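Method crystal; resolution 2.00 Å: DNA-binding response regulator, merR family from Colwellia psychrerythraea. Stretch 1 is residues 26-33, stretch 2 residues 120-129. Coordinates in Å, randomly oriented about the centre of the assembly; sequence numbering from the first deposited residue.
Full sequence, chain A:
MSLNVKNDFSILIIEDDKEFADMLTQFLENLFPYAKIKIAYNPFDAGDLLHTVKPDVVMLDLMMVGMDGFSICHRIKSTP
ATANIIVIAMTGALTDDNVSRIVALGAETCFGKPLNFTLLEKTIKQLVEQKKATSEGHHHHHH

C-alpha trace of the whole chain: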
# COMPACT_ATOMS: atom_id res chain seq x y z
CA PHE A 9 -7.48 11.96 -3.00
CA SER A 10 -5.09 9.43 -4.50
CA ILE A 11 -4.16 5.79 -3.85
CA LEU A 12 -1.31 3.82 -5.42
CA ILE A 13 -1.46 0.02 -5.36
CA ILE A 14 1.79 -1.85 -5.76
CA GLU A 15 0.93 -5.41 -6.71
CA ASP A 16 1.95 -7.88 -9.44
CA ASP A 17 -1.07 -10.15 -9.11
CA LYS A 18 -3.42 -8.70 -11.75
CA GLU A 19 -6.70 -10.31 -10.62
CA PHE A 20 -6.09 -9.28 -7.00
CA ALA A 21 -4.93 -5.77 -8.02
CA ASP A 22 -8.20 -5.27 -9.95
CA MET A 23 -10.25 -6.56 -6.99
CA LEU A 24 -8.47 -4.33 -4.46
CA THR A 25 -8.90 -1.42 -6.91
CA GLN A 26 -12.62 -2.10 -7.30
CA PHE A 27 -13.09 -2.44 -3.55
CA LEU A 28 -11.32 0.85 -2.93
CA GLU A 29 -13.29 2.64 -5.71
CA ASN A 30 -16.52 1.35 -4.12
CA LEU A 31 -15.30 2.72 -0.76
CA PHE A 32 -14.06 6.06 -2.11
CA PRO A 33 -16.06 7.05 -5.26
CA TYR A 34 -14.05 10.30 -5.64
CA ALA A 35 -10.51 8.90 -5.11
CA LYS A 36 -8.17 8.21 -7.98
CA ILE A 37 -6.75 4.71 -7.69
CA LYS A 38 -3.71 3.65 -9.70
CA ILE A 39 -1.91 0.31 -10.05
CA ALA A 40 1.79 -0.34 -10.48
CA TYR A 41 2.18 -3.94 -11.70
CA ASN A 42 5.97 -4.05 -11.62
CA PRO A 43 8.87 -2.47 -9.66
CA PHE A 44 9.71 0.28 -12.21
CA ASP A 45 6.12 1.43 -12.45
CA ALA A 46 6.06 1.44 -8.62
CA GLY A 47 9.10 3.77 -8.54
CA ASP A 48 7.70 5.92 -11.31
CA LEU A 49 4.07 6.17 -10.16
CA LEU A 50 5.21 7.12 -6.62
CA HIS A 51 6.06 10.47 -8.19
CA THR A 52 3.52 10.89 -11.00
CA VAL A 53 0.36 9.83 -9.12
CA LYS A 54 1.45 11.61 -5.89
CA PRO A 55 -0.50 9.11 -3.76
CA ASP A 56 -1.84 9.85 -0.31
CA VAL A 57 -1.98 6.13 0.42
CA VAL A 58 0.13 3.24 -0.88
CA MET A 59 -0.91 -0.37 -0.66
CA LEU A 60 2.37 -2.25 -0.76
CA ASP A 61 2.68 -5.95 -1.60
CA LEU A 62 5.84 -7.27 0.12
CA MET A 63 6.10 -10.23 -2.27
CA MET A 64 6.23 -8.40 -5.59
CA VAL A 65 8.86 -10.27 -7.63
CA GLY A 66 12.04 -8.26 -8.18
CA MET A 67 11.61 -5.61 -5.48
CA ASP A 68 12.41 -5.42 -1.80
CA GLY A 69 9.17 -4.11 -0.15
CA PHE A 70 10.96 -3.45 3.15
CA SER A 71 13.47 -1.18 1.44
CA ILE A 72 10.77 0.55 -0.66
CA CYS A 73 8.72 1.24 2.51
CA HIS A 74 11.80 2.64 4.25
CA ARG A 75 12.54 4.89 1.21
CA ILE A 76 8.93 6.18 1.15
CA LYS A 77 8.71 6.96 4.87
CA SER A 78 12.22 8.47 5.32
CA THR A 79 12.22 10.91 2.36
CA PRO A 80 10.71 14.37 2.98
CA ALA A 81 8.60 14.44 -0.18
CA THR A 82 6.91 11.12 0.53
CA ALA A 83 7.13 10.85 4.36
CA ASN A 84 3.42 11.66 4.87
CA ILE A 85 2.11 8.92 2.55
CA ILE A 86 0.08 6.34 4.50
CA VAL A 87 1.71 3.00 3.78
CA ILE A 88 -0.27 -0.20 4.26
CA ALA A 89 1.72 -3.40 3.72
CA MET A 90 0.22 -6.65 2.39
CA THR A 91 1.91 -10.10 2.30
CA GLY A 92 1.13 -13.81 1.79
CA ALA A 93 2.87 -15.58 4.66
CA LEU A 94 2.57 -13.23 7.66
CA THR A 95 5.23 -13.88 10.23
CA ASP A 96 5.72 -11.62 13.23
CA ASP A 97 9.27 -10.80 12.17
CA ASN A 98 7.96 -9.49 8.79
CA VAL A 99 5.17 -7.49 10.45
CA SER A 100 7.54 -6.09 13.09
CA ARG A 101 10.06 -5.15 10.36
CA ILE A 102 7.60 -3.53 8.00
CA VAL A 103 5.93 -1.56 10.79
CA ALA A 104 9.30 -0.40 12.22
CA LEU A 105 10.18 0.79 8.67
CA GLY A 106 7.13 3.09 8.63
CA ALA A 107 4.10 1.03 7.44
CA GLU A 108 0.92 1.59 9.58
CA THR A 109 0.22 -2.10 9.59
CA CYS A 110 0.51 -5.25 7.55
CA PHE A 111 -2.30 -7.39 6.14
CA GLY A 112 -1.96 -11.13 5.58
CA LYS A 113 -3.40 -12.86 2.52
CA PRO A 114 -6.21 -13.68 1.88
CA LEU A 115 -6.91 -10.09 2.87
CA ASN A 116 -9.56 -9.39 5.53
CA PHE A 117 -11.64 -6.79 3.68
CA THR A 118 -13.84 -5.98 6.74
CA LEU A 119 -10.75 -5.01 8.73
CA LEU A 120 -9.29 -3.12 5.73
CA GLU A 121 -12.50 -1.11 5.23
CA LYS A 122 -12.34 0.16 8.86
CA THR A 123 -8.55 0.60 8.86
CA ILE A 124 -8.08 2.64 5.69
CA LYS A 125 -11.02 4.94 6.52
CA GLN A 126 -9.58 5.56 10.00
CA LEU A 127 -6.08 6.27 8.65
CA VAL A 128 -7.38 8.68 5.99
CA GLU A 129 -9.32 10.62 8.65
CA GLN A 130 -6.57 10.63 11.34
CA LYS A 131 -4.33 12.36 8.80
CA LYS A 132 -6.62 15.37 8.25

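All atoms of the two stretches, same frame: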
# COMPACT_ATOMS: atom_id res chain seq x y z
N GLN A 26 -11.16 -2.21 -7.25
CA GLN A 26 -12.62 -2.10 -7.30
C GLN A 26 -13.22 -1.88 -5.92
O GLN A 26 -14.10 -1.04 -5.75
CB GLN A 26 -13.22 -3.38 -7.89
CG GLN A 26 -14.70 -3.29 -8.20
CD GLN A 26 -15.02 -2.18 -9.15
OE1 GLN A 26 -14.59 -2.19 -10.30
NE2 GLN A 26 -15.80 -1.22 -8.69
N PHE A 27 -12.75 -2.65 -4.95
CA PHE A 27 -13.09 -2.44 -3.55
C PHE A 27 -12.83 -1.01 -3.06
O PHE A 27 -13.67 -0.39 -2.38
CB PHE A 27 -12.32 -3.43 -2.67
CG PHE A 27 -12.65 -3.31 -1.20
CD1 PHE A 27 -13.83 -3.88 -0.70
CD2 PHE A 27 -11.81 -2.62 -0.34
CE1 PHE A 27 -14.15 -3.77 0.64
CE2 PHE A 27 -12.12 -2.52 1.01
CZ PHE A 27 -13.30 -3.10 1.50
N LEU A 28 -11.66 -0.48 -3.39
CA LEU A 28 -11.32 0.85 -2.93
C LEU A 28 -12.06 1.95 -3.70
O LEU A 28 -12.32 3.01 -3.13
CB LEU A 28 -9.81 1.07 -2.96
CG LEU A 28 -8.94 0.25 -2.02
CD1 LEU A 28 -7.45 0.52 -2.35
CD2 LEU A 28 -9.26 0.63 -0.60
N GLU A 29 -12.41 1.71 -4.96
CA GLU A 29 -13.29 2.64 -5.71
C GLU A 29 -14.72 2.65 -5.19
O GLU A 29 -15.35 3.71 -5.15
CB GLU A 29 -13.30 2.34 -7.22
CG GLU A 29 -11.94 2.63 -7.89
CD GLU A 29 -11.87 2.32 -9.37
OE1 GLU A 29 -12.65 1.46 -9.85
OE2 GLU A 29 -11.02 2.93 -10.04
N ASN A 30 -15.23 1.48 -4.81
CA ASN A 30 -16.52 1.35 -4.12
C ASN A 30 -16.52 2.19 -2.84
O ASN A 30 -17.44 2.94 -2.59
CB ASN A 30 -16.83 -0.11 -3.77
CG ASN A 30 -17.09 -0.98 -4.99
OD1 ASN A 30 -17.19 -0.48 -6.10
ND2 ASN A 30 -17.16 -2.30 -4.78
N LEU A 31 -15.46 2.04 -2.05
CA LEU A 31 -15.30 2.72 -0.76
C LEU A 31 -15.11 4.23 -0.91
O LEU A 31 -15.63 5.01 -0.12
CB LEU A 31 -14.07 2.16 -0.04
CG LEU A 31 -14.15 1.67 1.41
CD1 LEU A 31 -12.74 1.49 1.93
CD2 LEU A 31 -14.95 2.61 2.31
N PHE A 32 -14.34 4.64 -1.91
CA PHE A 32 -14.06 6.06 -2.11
C PHE A 32 -14.35 6.44 -3.55
O PHE A 32 -13.42 6.44 -4.36
CB PHE A 32 -12.58 6.38 -1.81
CG PHE A 32 -12.11 5.98 -0.43
CD1 PHE A 32 -11.23 4.90 -0.27
CD2 PHE A 32 -12.49 6.70 0.69
CE1 PHE A 32 -10.78 4.52 0.99
CE2 PHE A 32 -12.03 6.33 1.97
CZ PHE A 32 -11.18 5.24 2.12
N PRO A 33 -15.63 6.77 -3.88
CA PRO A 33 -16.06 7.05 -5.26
C PRO A 33 -15.38 8.26 -5.92
O PRO A 33 -15.42 8.39 -7.14
CB PRO A 33 -17.57 7.32 -5.11
CG PRO A 33 -17.95 6.73 -3.82
CD PRO A 33 -16.74 6.92 -2.94
N LEU A 120 -9.83 -4.14 6.62
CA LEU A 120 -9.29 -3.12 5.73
C LEU A 120 -10.20 -1.92 5.54
O LEU A 120 -9.74 -0.79 5.59
CB LEU A 120 -8.93 -3.71 4.36
CG LEU A 120 -8.46 -2.66 3.33
CD1 LEU A 120 -7.03 -2.15 3.68
CD2 LEU A 120 -8.55 -3.16 1.88
N GLU A 121 -11.49 -2.17 5.35
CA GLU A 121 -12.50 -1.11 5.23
C GLU A 121 -12.43 -0.12 6.41
O GLU A 121 -12.35 1.08 6.19
CB GLU A 121 -13.90 -1.72 5.10
CG GLU A 121 -15.00 -0.74 4.68
CD GLU A 121 -15.84 -0.20 5.84
OE1 GLU A 121 -16.84 0.50 5.56
OE2 GLU A 121 -15.51 -0.47 7.02
N LYS A 122 -12.43 -0.64 7.63
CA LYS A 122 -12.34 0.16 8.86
C LYS A 122 -11.00 0.89 8.95
O LYS A 122 -10.96 2.09 9.22
CB LYS A 122 -12.42 -0.76 10.08
CG LYS A 122 -12.59 -0.06 11.42
CD LYS A 122 -14.00 -0.27 11.91
CE LYS A 122 -14.15 0.08 13.37
NZ LYS A 122 -15.42 -0.51 13.85
N THR A 123 -9.93 0.14 8.71
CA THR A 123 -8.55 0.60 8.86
C THR A 123 -8.22 1.75 7.95
O THR A 123 -7.84 2.81 8.42
CB THR A 123 -7.54 -0.55 8.64
OG1 THR A 123 -7.82 -1.60 9.57
CG2 THR A 123 -6.11 -0.08 8.86
N ILE A 124 -8.42 1.57 6.64
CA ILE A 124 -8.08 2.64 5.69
C ILE A 124 -8.90 3.91 5.89
O ILE A 124 -8.36 5.00 5.77
CB ILE A 124 -8.10 2.16 4.19
CG1 ILE A 124 -7.42 3.20 3.28
CG2 ILE A 124 -9.53 1.88 3.69
CD1 ILE A 124 -7.12 2.69 1.86
N LYS A 125 -10.19 3.77 6.22
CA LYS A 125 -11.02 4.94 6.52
C LYS A 125 -10.49 5.71 7.75
O LYS A 125 -10.35 6.93 7.71
CB LYS A 125 -12.47 4.50 6.75
CG LYS A 125 -13.20 4.05 5.50
CD LYS A 125 -14.66 4.45 5.55
CE LYS A 125 -15.50 3.51 6.39
NZ LYS A 125 -16.92 3.96 6.44
N GLN A 126 -10.20 4.98 8.82
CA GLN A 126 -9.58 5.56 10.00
C GLN A 126 -8.32 6.34 9.63
O GLN A 126 -8.21 7.54 9.92
CB GLN A 126 -9.24 4.48 11.02
CG GLN A 126 -8.99 5.00 12.43
CD GLN A 126 -7.53 4.93 12.82
OE1 GLN A 126 -6.87 3.91 12.63
NE2 GLN A 126 -7.01 6.02 13.38
N LEU A 127 -7.37 5.66 8.99
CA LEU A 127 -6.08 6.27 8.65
C LEU A 127 -6.19 7.53 7.79
O LEU A 127 -5.42 8.47 7.98
CB LEU A 127 -5.13 5.25 8.00
CG LEU A 127 -4.64 4.14 8.92
CD1 LEU A 127 -4.04 2.99 8.12
CD2 LEU A 127 -3.64 4.65 9.98
N VAL A 128 -7.15 7.54 6.87
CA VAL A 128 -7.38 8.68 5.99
C VAL A 128 -7.85 9.87 6.83
O VAL A 128 -7.35 10.99 6.65
CB VAL A 128 -8.38 8.33 4.87
CG1 VAL A 128 -8.99 9.57 4.24
CG2 VAL A 128 -7.68 7.49 3.82
N GLU A 129 -8.76 9.60 7.76
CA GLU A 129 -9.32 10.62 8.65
C GLU A 129 -8.32 11.15 9.68
O GLU A 129 -8.23 12.36 9.88
CB GLU A 129 -10.56 10.07 9.36
CG GLU A 129 -11.76 11.01 9.30
CD GLU A 129 -12.18 11.34 7.88
OE1 GLU A 129 -12.34 10.41 7.06
OE2 GLU A 129 -12.35 12.54 7.58

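Two helices, whose touching residues are at least ninety positions apart in sequence, pack side by side with their axes 11.6 Å apart at closest approach and their directions 57° apart; Phe32, just past the end of the first, adds to the contact. No hydrogen bond crosses between them; the contact is made by side-chain carbon, and it buries 372 Å² counted over both sides.

Ile124 lies at the centre. Its CB points toward the first stretch, and with chi1 and chi2 both t its CD1 comes 3.9 Å from CD2 of Leu28, and its CG2 meets Leu31 CD1 at 3.7 Å and the edge of the Phe32 ring, at CE1, at 4.0 Å. A branched aliphatic residue suits this site because it offers carbon to Leu28, Leu31 and Phe32 at once and has no polar group to satisfy. Leu28 is set sideways, yet its m,t rotamer carries the side-chain end nearer to the partner.

Phe27, with chi1 t, points its ring at the second helix: CE2 lies 3.7 Å from Leu120 CD2, and CZ approaches Glu121 CB at 3.9 Å near the ring plane. Leu120, buried, adopts t,p, which places CD2 against that ring. Partly exposed Leu31, its chi1 between wells at -129°, offers two methyls: CD1 packs on Ile124 CG2, CD2 lies 3.7 Å from Lys125 CD, and both come near Glu121 CG, at 4.2 Å from CD1 and 4.1 Å from CD2.

Phe32 leaves helical phi/psi, although its N still bonds to Leu28 O at 2.9 Å. Its m rotamer directs the ring at the second helix, where CZ comes 4.1 Å from Lys125 CG and 4.5 Å from Val128 CG2. Both Phe rings, flat and apolar, reach across to carbon.

Glu121 and Lys125 suit the border: their methylenes cover apolar neighbours, while their charged ends form a salt bridge, Lys125 NZ to Glu121 OE1, at 3.6 Å.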